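PDB 3RBY: uncharacterized protein YLR301W from Saccharomyces cerevisiae, which is of unknown function and non-essential, but interacts with HRR25 and may interact with SEC72. Local coordinates for residues 6-11 with 19-24; 36-41 with 49-54; 164-169 with 179-184; 194-199 with 206-211. All blocks are in the same frame, centred on the assembly; numbering follows the deposited sequence.

Contact 1 of 4, residues 6-11 with 19-24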
# COMPACT_ATOMS: atom_id res chain seq x y z
N LEU A 6 5.57 -8.96 -3.10
CA LEU A 6 4.48 -8.33 -2.35
C LEU A 6 4.90 -7.75 -0.98
O LEU A 6 5.65 -8.37 -0.23
CB LEU A 6 3.31 -9.29 -2.18
CG LEU A 6 2.84 -9.79 -3.55
CD1 LEU A 6 3.48 -11.14 -3.83
CD2 LEU A 6 1.32 -9.88 -3.64
N LYS A 7 4.38 -6.56 -0.68
CA LYS A 7 4.65 -5.88 0.57
C LYS A 7 3.41 -6.04 1.45
O LYS A 7 2.29 -5.75 0.99
CB LYS A 7 4.93 -4.40 0.31
CG LYS A 7 5.54 -3.65 1.48
CD LYS A 7 4.47 -3.06 2.40
CE LYS A 7 5.12 -2.58 3.72
NZ LYS A 7 4.13 -2.01 4.68
N ARG A 8 3.58 -6.54 2.67
CA ARG A 8 2.40 -6.73 3.51
C ARG A 8 1.94 -5.39 4.08
O ARG A 8 2.77 -4.60 4.54
CB ARG A 8 2.63 -7.75 4.63
CG ARG A 8 1.35 -8.05 5.37
CD ARG A 8 1.34 -9.38 6.09
NE ARG A 8 2.31 -9.47 7.18
CZ ARG A 8 2.16 -8.89 8.36
NH1 ARG A 8 1.08 -8.15 8.58
NH2 ARG A 8 3.08 -9.02 9.32
N LEU A 9 0.63 -5.15 4.03
CA LEU A 9 0.00 -3.89 4.45
C LEU A 9 -0.65 -4.01 5.82
O LEU A 9 -0.73 -3.02 6.56
CB LEU A 9 -1.07 -3.45 3.45
CG LEU A 9 -0.57 -3.15 2.04
CD1 LEU A 9 -1.75 -2.92 1.08
CD2 LEU A 9 0.38 -1.95 2.07
N LEU A 10 -1.15 -5.20 6.14
CA LEU A 10 -1.69 -5.45 7.47
C LEU A 10 -1.81 -6.93 7.76
O LEU A 10 -1.95 -7.74 6.83
CB LEU A 10 -3.05 -4.76 7.68
CG LEU A 10 -4.32 -5.39 7.11
CD1 LEU A 10 -4.82 -6.54 8.00
CD2 LEU A 10 -5.39 -4.33 6.96
N PHE A 11 -1.76 -7.25 9.05
CA PHE A 11 -2.00 -8.58 9.59
C PHE A 11 -3.16 -8.44 10.59
O PHE A 11 -3.19 -7.49 11.38
CB PHE A 11 -0.74 -9.05 10.34
CG PHE A 11 -0.77 -10.49 10.76
CD1 PHE A 11 -1.62 -11.40 10.14
CD2 PHE A 11 0.05 -10.95 11.79
CE1 PHE A 11 -1.66 -12.73 10.54
CE2 PHE A 11 0.02 -12.28 12.18
CZ PHE A 11 -0.84 -13.17 11.55
N GLU A 19 0.16 -3.43 11.70
CA GLU A 19 1.28 -3.88 10.89
C GLU A 19 2.57 -3.48 11.58
O GLU A 19 3.01 -2.33 11.48
CB GLU A 19 1.21 -3.31 9.45
CG GLU A 19 2.37 -3.73 8.56
CD GLU A 19 2.53 -5.25 8.50
OE1 GLU A 19 1.81 -5.89 7.70
OE2 GLU A 19 3.35 -5.79 9.28
N ARG A 20 3.19 -4.44 12.29
CA ARG A 20 4.41 -4.16 13.06
C ARG A 20 5.70 -4.46 12.28
O ARG A 20 6.81 -4.26 12.80
CB ARG A 20 4.41 -4.92 14.41
CG ARG A 20 3.28 -4.49 15.39
CD ARG A 20 3.58 -4.89 16.86
NE ARG A 20 4.89 -4.40 17.29
CZ ARG A 20 5.89 -5.18 17.70
NH1 ARG A 20 7.06 -4.65 18.04
NH2 ARG A 20 5.71 -6.49 17.79
N THR A 21 5.56 -4.92 11.04
CA THR A 21 6.72 -5.40 10.28
C THR A 21 6.95 -4.63 8.98
O THR A 21 6.04 -3.92 8.51
CB THR A 21 6.52 -6.85 9.84
OG1 THR A 21 5.54 -6.90 8.80
CG2 THR A 21 6.04 -7.72 10.99
N PHE A 22 8.09 -4.89 8.35
CA PHE A 22 8.37 -4.46 6.99
C PHE A 22 8.48 -5.74 6.15
O PHE A 22 9.56 -6.08 5.67
CB PHE A 22 9.66 -3.66 6.93
CG PHE A 22 10.06 -3.25 5.54
CD1 PHE A 22 11.33 -2.77 5.28
CD2 PHE A 22 9.16 -3.34 4.50
CE1 PHE A 22 11.70 -2.39 4.00
CE2 PHE A 22 9.52 -2.96 3.22
CZ PHE A 22 10.79 -2.49 2.97
N THR A 23 7.36 -6.45 6.00
CA THR A 23 7.32 -7.74 5.36
C THR A 23 7.28 -7.65 3.83
O THR A 23 6.47 -6.91 3.24
CB THR A 23 6.11 -8.54 5.85
OG1 THR A 23 6.31 -8.89 7.22
CG2 THR A 23 5.91 -9.82 5.00
N LEU A 24 8.15 -8.43 3.19
CA LEU A 24 8.15 -8.59 1.75
C LEU A 24 8.10 -10.09 1.47
O LEU A 24 8.86 -10.85 2.07
CB LEU A 24 9.42 -7.99 1.13
CG LEU A 24 9.53 -6.47 0.95
CD1 LEU A 24 10.86 -6.06 0.36
CD2 LEU A 24 8.41 -5.93 0.07
O HOH W 1 6.03 -1.77 6.63
O HOH W 2 4.96 -4.87 6.27

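Contact 2 of 4, residues 36-41 with 49-54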
# COMPACT_ATOMS: atom_id res chain seq x y z
N LEU A 36 10.26 -12.62 4.57
CA LEU A 36 10.98 -12.11 5.74
C LEU A 36 10.13 -11.04 6.41
O LEU A 36 9.59 -10.16 5.73
CB LEU A 36 12.35 -11.55 5.35
CG LEU A 36 13.26 -12.57 4.67
CD1 LEU A 36 14.64 -11.98 4.34
CD2 LEU A 36 13.39 -13.82 5.55
N ARG A 37 9.97 -11.13 7.74
CA ARG A 37 9.04 -10.23 8.44
C ARG A 37 9.68 -9.48 9.61
O ARG A 37 9.21 -9.55 10.75
CB ARG A 37 7.78 -11.02 8.87
CG ARG A 37 7.24 -11.90 7.71
CD ARG A 37 5.81 -12.42 7.88
NE ARG A 37 5.33 -12.98 6.62
CZ ARG A 37 4.11 -13.44 6.37
NH1 ARG A 37 3.18 -13.44 7.32
NH2 ARG A 37 3.81 -13.90 5.16
N PRO A 38 10.75 -8.72 9.32
CA PRO A 38 11.46 -7.99 10.38
C PRO A 38 10.54 -6.95 11.02
O PRO A 38 9.79 -6.30 10.28
CB PRO A 38 12.59 -7.29 9.62
CG PRO A 38 12.05 -7.11 8.23
CD PRO A 38 11.15 -8.29 7.97
N PHE A 39 10.56 -6.81 12.34
CA PHE A 39 9.83 -5.71 12.99
C PHE A 39 10.42 -4.37 12.59
O PHE A 39 11.63 -4.27 12.32
CB PHE A 39 9.94 -5.83 14.51
CG PHE A 39 9.25 -7.01 15.09
CD1 PHE A 39 9.97 -8.01 15.72
CD2 PHE A 39 7.87 -7.13 14.99
CE1 PHE A 39 9.31 -9.11 16.26
CE2 PHE A 39 7.20 -8.21 15.52
CZ PHE A 39 7.91 -9.21 16.16
N VAL A 40 9.58 -3.33 12.55
CA VAL A 40 10.07 -1.98 12.25
C VAL A 40 10.63 -1.33 13.51
O VAL A 40 11.72 -0.73 13.49
CB VAL A 40 8.97 -1.08 11.68
CG1 VAL A 40 9.50 0.33 11.50
CG2 VAL A 40 8.47 -1.64 10.33
N LYS A 41 9.87 -1.47 14.60
CA LYS A 41 10.26 -0.97 15.91
C LYS A 41 10.26 -2.10 16.96
O LYS A 41 9.34 -2.20 17.78
CB LYS A 41 9.36 0.19 16.33
CG LYS A 41 9.51 1.43 15.46
CD LYS A 41 8.66 2.58 15.99
CE LYS A 41 7.97 3.32 14.83
NZ LYS A 41 6.92 4.27 15.30
N PHE A 49 15.98 -11.40 18.25
CA PHE A 49 15.42 -11.98 17.02
C PHE A 49 14.34 -11.06 16.45
O PHE A 49 13.15 -11.31 16.65
CB PHE A 49 14.81 -13.34 17.33
CG PHE A 49 14.39 -14.10 16.11
CD1 PHE A 49 15.34 -14.51 15.18
CD2 PHE A 49 13.05 -14.42 15.89
CE1 PHE A 49 14.96 -15.21 14.05
CE2 PHE A 49 12.67 -15.13 14.77
CZ PHE A 49 13.63 -15.53 13.84
N PRO A 50 14.78 -10.00 15.78
CA PRO A 50 13.90 -8.92 15.32
C PRO A 50 13.05 -9.32 14.13
O PRO A 50 13.07 -8.65 13.10
CB PRO A 50 14.89 -7.82 14.91
CG PRO A 50 16.12 -8.56 14.53
CD PRO A 50 16.20 -9.75 15.44
N PHE A 51 12.30 -10.40 14.28
CA PHE A 51 11.37 -10.84 13.24
C PHE A 51 10.10 -11.35 13.87
O PHE A 51 10.14 -12.08 14.87
CB PHE A 51 11.98 -12.00 12.45
CG PHE A 51 13.29 -11.67 11.80
CD1 PHE A 51 14.49 -11.96 12.44
CD2 PHE A 51 13.32 -11.08 10.55
CE1 PHE A 51 15.70 -11.66 11.83
CE2 PHE A 51 14.52 -10.78 9.94
CZ PHE A 51 15.72 -11.06 10.58
N GLU A 52 8.96 -11.00 13.27
CA GLU A 52 7.68 -11.50 13.73
C GLU A 52 7.63 -12.96 13.29
O GLU A 52 7.08 -13.81 13.98
CB GLU A 52 6.55 -10.60 13.22
CG GLU A 52 5.19 -11.28 13.18
CD GLU A 52 4.13 -10.42 12.50
OE1 GLU A 52 3.81 -10.69 11.33
OE2 GLU A 52 3.64 -9.47 13.15
N TRP A 53 8.22 -13.23 12.13
CA TRP A 53 8.27 -14.58 11.58
C TRP A 53 9.05 -14.60 10.27
O TRP A 53 9.40 -13.55 9.73
CB TRP A 53 6.82 -15.01 11.33
CG TRP A 53 6.68 -16.47 10.99
CD1 TRP A 53 7.49 -17.49 11.42
CD2 TRP A 53 5.68 -17.07 10.17
NE1 TRP A 53 7.04 -18.68 10.90
CE2 TRP A 53 5.93 -18.45 10.14
CE3 TRP A 53 4.58 -16.57 9.46
CZ2 TRP A 53 5.14 -19.34 9.42
CZ3 TRP A 53 3.80 -17.45 8.74
CH2 TRP A 53 4.08 -18.82 8.73
N ALA A 54 9.33 -15.79 9.76
CA ALA A 54 10.06 -15.96 8.51
C ALA A 54 9.89 -17.38 7.99
O ALA A 54 9.94 -18.34 8.75
CB ALA A 54 11.53 -15.64 8.71
O HOH W 3 3.65 -12.93 10.25

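Contact 3 of 4, residues 164-169 with 179-184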
# COMPACT_ATOMS: atom_id res chain seq x y z
N GLU A 164 25.14 -30.58 3.20
CA GLU A 164 24.31 -31.44 4.03
C GLU A 164 24.04 -30.82 5.39
O GLU A 164 23.03 -31.12 6.04
CB GLU A 164 24.95 -32.83 4.20
CG GLU A 164 26.47 -32.80 4.37
CD GLU A 164 27.03 -34.08 5.02
OE1 GLU A 164 28.09 -33.99 5.67
OE2 GLU A 164 26.41 -35.16 4.89
N ALA A 165 24.94 -29.94 5.82
CA ALA A 165 24.84 -29.30 7.13
C ALA A 165 23.95 -28.05 7.15
O ALA A 165 23.70 -27.48 8.22
CB ALA A 165 26.23 -28.97 7.66
N TYR A 166 23.49 -27.63 5.97
CA TYR A 166 22.75 -26.37 5.86
C TYR A 166 21.52 -26.44 4.99
O TYR A 166 21.48 -27.18 4.01
CB TYR A 166 23.64 -25.29 5.25
CG TYR A 166 24.72 -24.76 6.15
CD1 TYR A 166 24.46 -23.70 7.01
CD2 TYR A 166 25.99 -25.30 6.13
CE1 TYR A 166 25.45 -23.19 7.83
CE2 TYR A 166 26.99 -24.80 6.93
CZ TYR A 166 26.72 -23.75 7.79
OH TYR A 166 27.71 -23.25 8.60
N ASP A 167 20.52 -25.64 5.36
CA ASP A 167 19.43 -25.28 4.47
C ASP A 167 19.57 -23.81 4.07
O ASP A 167 19.94 -22.97 4.89
CB ASP A 167 18.09 -25.51 5.15
CG ASP A 167 17.78 -26.97 5.36
OD1 ASP A 167 17.16 -27.31 6.39
OD2 ASP A 167 18.16 -27.79 4.49
N GLY A 168 19.28 -23.49 2.80
CA GLY A 168 19.40 -22.12 2.34
C GLY A 168 18.78 -21.83 0.99
O GLY A 168 18.85 -22.66 0.07
N LEU A 169 18.17 -20.65 0.86
CA LEU A 169 17.51 -20.23 -0.37
C LEU A 169 17.72 -18.73 -0.53
O LEU A 169 17.48 -17.96 0.41
CB LEU A 169 16.01 -20.49 -0.25
CG LEU A 169 15.20 -21.21 -1.33
CD1 LEU A 169 13.91 -20.46 -1.60
CD2 LEU A 169 15.99 -21.43 -2.60
N GLY A 179 16.95 -13.76 1.26
CA GLY A 179 17.60 -15.03 1.44
C GLY A 179 17.61 -15.53 2.88
O GLY A 179 17.46 -14.75 3.83
N PHE A 180 17.77 -16.85 3.04
CA PHE A 180 18.05 -17.42 4.35
C PHE A 180 19.18 -18.46 4.28
O PHE A 180 19.52 -18.97 3.20
CB PHE A 180 16.79 -17.99 5.00
CG PHE A 180 16.54 -19.45 4.69
CD1 PHE A 180 15.90 -19.84 3.51
CD2 PHE A 180 16.92 -20.44 5.60
CE1 PHE A 180 15.66 -21.19 3.23
CE2 PHE A 180 16.68 -21.80 5.33
CZ PHE A 180 16.05 -22.16 4.14
N LEU A 181 19.79 -18.73 5.43
CA LEU A 181 20.76 -19.81 5.61
C LEU A 181 20.59 -20.33 7.03
O LEU A 181 20.75 -19.58 7.99
CB LEU A 181 22.20 -19.33 5.37
CG LEU A 181 23.32 -20.38 5.49
CD1 LEU A 181 23.07 -21.58 4.55
CD2 LEU A 181 24.70 -19.75 5.24
N SER A 182 20.23 -21.60 7.17
CA SER A 182 20.04 -22.19 8.50
C SER A 182 20.92 -23.43 8.70
O SER A 182 21.19 -24.18 7.75
CB SER A 182 18.57 -22.53 8.73
OG SER A 182 18.18 -23.63 7.92
N GLN A 183 21.37 -23.62 9.94
CA GLN A 183 22.14 -24.81 10.30
C GLN A 183 21.20 -25.98 10.56
O GLN A 183 20.33 -25.88 11.43
CB GLN A 183 22.97 -24.58 11.54
CG GLN A 183 24.18 -23.73 11.31
CD GLN A 183 24.87 -23.41 12.61
OE1 GLN A 183 24.42 -23.83 13.68
NE2 GLN A 183 25.97 -22.67 12.54
N LYS A 184 21.37 -27.06 9.81
CA LYS A 184 20.49 -28.22 9.91
C LYS A 184 20.32 -28.71 11.35
O LYS A 184 19.20 -28.82 11.85
CB LYS A 184 20.99 -29.36 9.02
CG LYS A 184 20.59 -29.22 7.56
CD LYS A 184 20.21 -30.56 6.96
CE LYS A 184 20.28 -30.53 5.44
NZ LYS A 184 18.94 -30.72 4.82

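Contact 4 of 4, residues 194-199 with 206-211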
# COMPACT_ATOMS: atom_id res chain seq x y z
N PHE A 194 19.69 -14.33 7.70
CA PHE A 194 18.81 -13.76 6.68
C PHE A 194 19.47 -12.55 6.06
O PHE A 194 20.27 -11.87 6.71
CB PHE A 194 17.47 -13.32 7.27
CG PHE A 194 16.74 -14.40 8.01
CD1 PHE A 194 16.08 -15.41 7.33
CD2 PHE A 194 16.71 -14.39 9.41
CE1 PHE A 194 15.39 -16.42 8.03
CE2 PHE A 194 16.03 -15.38 10.11
CZ PHE A 194 15.37 -16.40 9.42
N ILE A 195 19.14 -12.26 4.82
CA ILE A 195 19.54 -11.01 4.22
C ILE A 195 18.42 -10.46 3.35
O ILE A 195 17.64 -11.22 2.74
CB ILE A 195 20.79 -11.17 3.36
CG1 ILE A 195 20.54 -12.25 2.31
CG2 ILE A 195 21.97 -11.55 4.23
CD1 ILE A 195 21.45 -12.13 1.10
N ARG A 196 18.34 -9.14 3.32
CA ARG A 196 17.51 -8.43 2.37
C ARG A 196 18.46 -7.45 1.70
O ARG A 196 19.05 -6.60 2.37
CB ARG A 196 16.38 -7.69 3.06
CG ARG A 196 15.02 -8.10 2.57
CD ARG A 196 14.17 -6.92 2.23
NE ARG A 196 13.55 -6.33 3.41
CZ ARG A 196 12.49 -6.82 4.07
NH1 ARG A 196 12.04 -6.16 5.12
NH2 ARG A 196 11.89 -7.94 3.71
N LEU A 197 18.65 -7.62 0.41
CA LEU A 197 19.66 -6.86 -0.31
C LEU A 197 18.95 -6.09 -1.42
O LEU A 197 18.02 -6.61 -2.03
CB LEU A 197 20.66 -7.83 -0.93
CG LEU A 197 22.13 -7.82 -0.55
CD1 LEU A 197 22.85 -8.76 -1.51
CD2 LEU A 197 22.74 -6.41 -0.62
N LEU A 198 19.40 -4.87 -1.68
CA LEU A 198 18.80 -4.06 -2.73
C LEU A 198 19.88 -3.55 -3.66
O LEU A 198 20.85 -2.92 -3.22
CB LEU A 198 18.01 -2.89 -2.12
CG LEU A 198 17.32 -1.88 -3.06
CD1 LEU A 198 16.19 -2.53 -3.84
CD2 LEU A 198 16.79 -0.68 -2.25
N GLU A 199 19.74 -3.85 -4.95
CA GLU A 199 20.63 -3.27 -5.96
C GLU A 199 20.05 -1.92 -6.40
O GLU A 199 19.03 -1.87 -7.09
CB GLU A 199 20.86 -4.19 -7.16
CG GLU A 199 21.59 -3.49 -8.31
CD GLU A 199 21.86 -4.40 -9.51
OE1 GLU A 199 21.79 -3.91 -10.67
OE2 GLU A 199 22.17 -5.59 -9.29
N GLU A 206 22.91 -2.74 -1.44
CA GLU A 206 22.91 -2.28 -0.07
C GLU A 206 22.08 -3.22 0.79
O GLU A 206 21.05 -3.73 0.34
CB GLU A 206 22.40 -0.83 -0.03
CG GLU A 206 21.50 -0.48 1.16
CD GLU A 206 21.14 1.00 1.20
OE1 GLU A 206 20.42 1.41 2.14
OE2 GLU A 206 21.60 1.76 0.29
N PHE A 207 22.54 -3.45 2.02
CA PHE A 207 21.86 -4.35 2.96
C PHE A 207 20.77 -3.63 3.71
O PHE A 207 21.06 -2.79 4.56
CB PHE A 207 22.85 -4.94 3.97
CG PHE A 207 23.78 -5.97 3.38
CD1 PHE A 207 23.39 -7.30 3.30
CD2 PHE A 207 25.03 -5.60 2.89
CE1 PHE A 207 24.25 -8.26 2.74
CE2 PHE A 207 25.88 -6.55 2.33
CZ PHE A 207 25.49 -7.89 2.25
N LEU A 208 19.53 -3.96 3.42
CA LEU A 208 18.41 -3.39 4.15
C LEU A 208 18.28 -4.09 5.49
O LEU A 208 17.73 -3.55 6.46
CB LEU A 208 17.12 -3.55 3.36
CG LEU A 208 17.12 -2.89 1.99
CD1 LEU A 208 15.70 -2.88 1.43
CD2 LEU A 208 17.70 -1.47 2.04
N LEU A 209 18.80 -5.31 5.54
CA LEU A 209 18.67 -6.16 6.70
C LEU A 209 19.69 -7.30 6.56
O LEU A 209 20.00 -7.75 5.44
CB LEU A 209 17.24 -6.66 6.78
CG LEU A 209 16.82 -7.93 7.51
CD1 LEU A 209 15.33 -8.09 7.25
CD2 LEU A 209 17.55 -9.15 6.99
N SER A 210 20.24 -7.70 7.69
CA SER A 210 21.29 -8.71 7.72
C SER A 210 21.39 -9.28 9.13
O SER A 210 21.84 -8.61 10.06
CB SER A 210 22.63 -8.11 7.30
OG SER A 210 23.70 -9.01 7.56
N TYR A 211 20.96 -10.53 9.27
CA TYR A 211 20.88 -11.17 10.57
C TYR A 211 21.65 -12.49 10.55
O TYR A 211 21.44 -13.32 9.67
CB TYR A 211 19.42 -11.44 10.92
CG TYR A 211 19.26 -12.09 12.27
CD1 TYR A 211 19.36 -13.47 12.40
CD2 TYR A 211 19.00 -11.34 13.41
CE1 TYR A 211 19.21 -14.08 13.63
CE2 TYR A 211 18.85 -11.94 14.66
CZ TYR A 211 18.96 -13.32 14.76
OH TYR A 211 18.80 -13.95 15.99

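Contact 1 of 4, residues 6-11 with 19-24
Glu19 OE1 lies over one face of the Arg8 guanidinium, the two flat groups tilted 49° apart, where a loop runs from strand 4-12 to strand 24-27 in an antiparallel sheet of this beta-barrel protein. The pairing of backbones is brief here: Lys7 and Leu24 form a non-hydrogen-bonded antiparallel pair, and Arg8 N donates to Thr23 O at 3.0 Å. Beyond that point the two chains are joined by side chains and waters. Arg8 NH1 and Glu19 OE1 form a salt bridge, although NH1 is crowded in the model and its place is doubtful; Arg8 NH2 has a second acid partner in Glu52. In Glu19, CG anti to N and a bend at chi2 (55°) turn the chain toward Arg8. Glu19 CB packs on Leu9 O at 3.5 Å. The OE2 of Glu19 is gripped twice from within its own segment. Thr21 N reaches the anti lone pair at 3.0 Å, while Thr21 OG1 donates to OE2 from above the carboxylate plane. Thr23 OG1 in turn donates to Thr21 OG1 at 2.7 Å, so a short relay of hydroxyls ends on the acid and limits its rotation. Lys7 makes the apolar part of the join, with its CB 3.8 Å from Leu24 CD2 and its CE near the Phe22 ring. The contact is buried, and Leu9 also packs on Leu9 of the second subunit. The Lys7 chain bends at chi2 (-89°) and its NZ donates to Arg8 O at 2.9 Å, while a water accepts from the same NZ at 2.7 Å.

Contact 2 of 4, residues 36-41 with 49-54
Backbone bonds tie Arg37 and Phe39 to the chain around Glu52. Glu52 N donates to Arg37 O at 2.9 Å, and Phe39 N donates to Pro50 O at 3.2 Å. A third bond, from Arg37 N to Trp53 O, is weak. Packing supplies the second kind of interaction. The Phe39 ring has Glu52 N over one face, 3.5 Å above its plane and offset toward the rim. Its CE2 also presses on Glu52 CB at 3.4 Å, the ring and the acid chain crossing at about a right angle. An alanine in place of Phe39 would probably open a gap beside the Glu52 backbone and leave the Glu52 CB without this aromatic neighbour. Phe51 brings CD2 to within 3.6 Å of Pro38 CA, and Leu36 CD2 meets Ala54 CB on the same side of the sheet. These pairs belong to antiparallel strands 33-38 and 51-57, whose register slips by one residue between Leu36 and Pro38, a beta bulge; the second chain turns a corner at Glu52. Just before it, Pro50 centres an inverse gamma turn closed by Phe51 N on Phe49 O at 2.7 Å. Charged and water-mediated contacts form the third group. The Arg37 chain, extended from CG to NE, runs beside Trp53, and its NH1 comes to the indole edge at CE3 with the flat groups 80° apart. Water 3 accepts from Arg37 NH1 at 3.0 Å and donates to Glu52 OE1. Their direct ion pairs are with residues outside the two segments: Arg37 NH1 with Glu128, Glu52 OE1 with Arg8.

Contact 3 of 4, residues 164-169 with 179-184
With Asp167 CG anti to its own carbonyl carbon (chi1 -70°) and the Lys184 chain bent at chi2, the two side chains cross at about a right angle and form a salt bridge. Lys184 NZ donates to Asp167 OD2 at 3.0 Å, on the syn side of the carboxylate, although the end of the lysine chain is less surely placed because CE is too close to Glu164 O in the model. The pair sits near the open end of the beta hairpin made by strands 166-173 and 176-183. Behind it the backbones run antiparallel in regular register. Asp167 and Ser182 exchange two hydrogen bonds, the one from Ser182 N to Asp167 O being short at 2.7 Å. Leu169 and Phe180 exchange another two, and Lys184 N adds a bond to Ala165 O. On the face with Asp167 and Ser182, the Phe180 ring swings over the partner strand and receives a CH-pi contact from Gly168 CA, 4.0 Å from the ring centroid and 17° off its normal. Phe180 CE1 also packs on Leu169 CB at 3.6 Å. Gly168 fits a tight place, for a CB there would come within 3.1 Å of Leu181 CD1. The other face carries Tyr166, whose CD1 meets Leu181 CD1 at 3.5 Å. Tyr166 lies side by side with Gln183, and the polar ends of both bond to Glu214. Chemically the contact is graded along its length: aromatic and aliphatic packing serves the buried part, and the ion pair serves the end where Lys184 is exposed, so the attraction between Asp167 and Lys184 is likely to be weakened by solvent.

Contact 4 of 4, residues 194-199 with 206-211
A classic beta bulge interrupts the hairpin of strands 192-199 and 205-211, with Leu208 and Leu209 both facing Arg196. Arg196 O accepts Leu208 N at 2.9 Å and, weakly, Leu209 N. In return Arg196 N donates to Leu209 O at 3.0 Å. Paired bonds resume beyond the bulge in both directions, between Phe194 and Tyr211 and between Leu198 and Glu206. The second chain also turns a corner at Leu208. On one side of the hairpin Leu197 lies alongside Phe207, both pointing the same way, and sets CD2 over the middle of the ring. This CH-pi contact measures 4.0 Å to the centroid and stands only 5° off the ring normal. Ile195 CG2, anti to the carbonyl carbon and beside the backbone N, comes instead to the edge of the same ring, 4.3 Å from Phe207 CE1. An alanine at Leu197 would remove CG and both methyls, and would probably leave the Phe207 ring without this cover and freer to turn. On the other side Leu209 CD1 stands over one face of the Arg196 guanidinium, offset toward its rim, while the two CB atoms of Arg196 and Leu209 are 4.0 Å apart. Next along that side, Phe194 CD2 and Tyr211 CD1 touch at 4.1 Å as their side chains run together. Arg196 NH1 is bonded to Phe22 O, and Tyr211 OH to Ser48 O. Strand 205-211 is outermost in its sheet, strand 192-199 pairs with strand 176-183 on its inner side, and Pro38 of strand 33-38 packs against Arg196 and Leu209.

In the fold
The four contacts follow in series along the chain, a worked example of local strand pairs in a beta-barrel protein joined by longer-range side-chain contacts. Contacts 1 and 2 share the larger antiparallel sheet, centres about 10 Å apart, linked by the Arg8–Glu52 salt bridge, and both touch the second subunit. Contacts 3 and 4, centres about 17 Å apart, share the second sheet. Contact 4 is one place where the sheets meet: about 13 Å from contact 2 and about 17 Å from contact 1, centre to centre, it packs on the former and hydrogen-bonds to the latter. Contacts 2 and 3 (centres about 19 Å apart) also touch; contacts 1 and 3 (about 24 Å) do not.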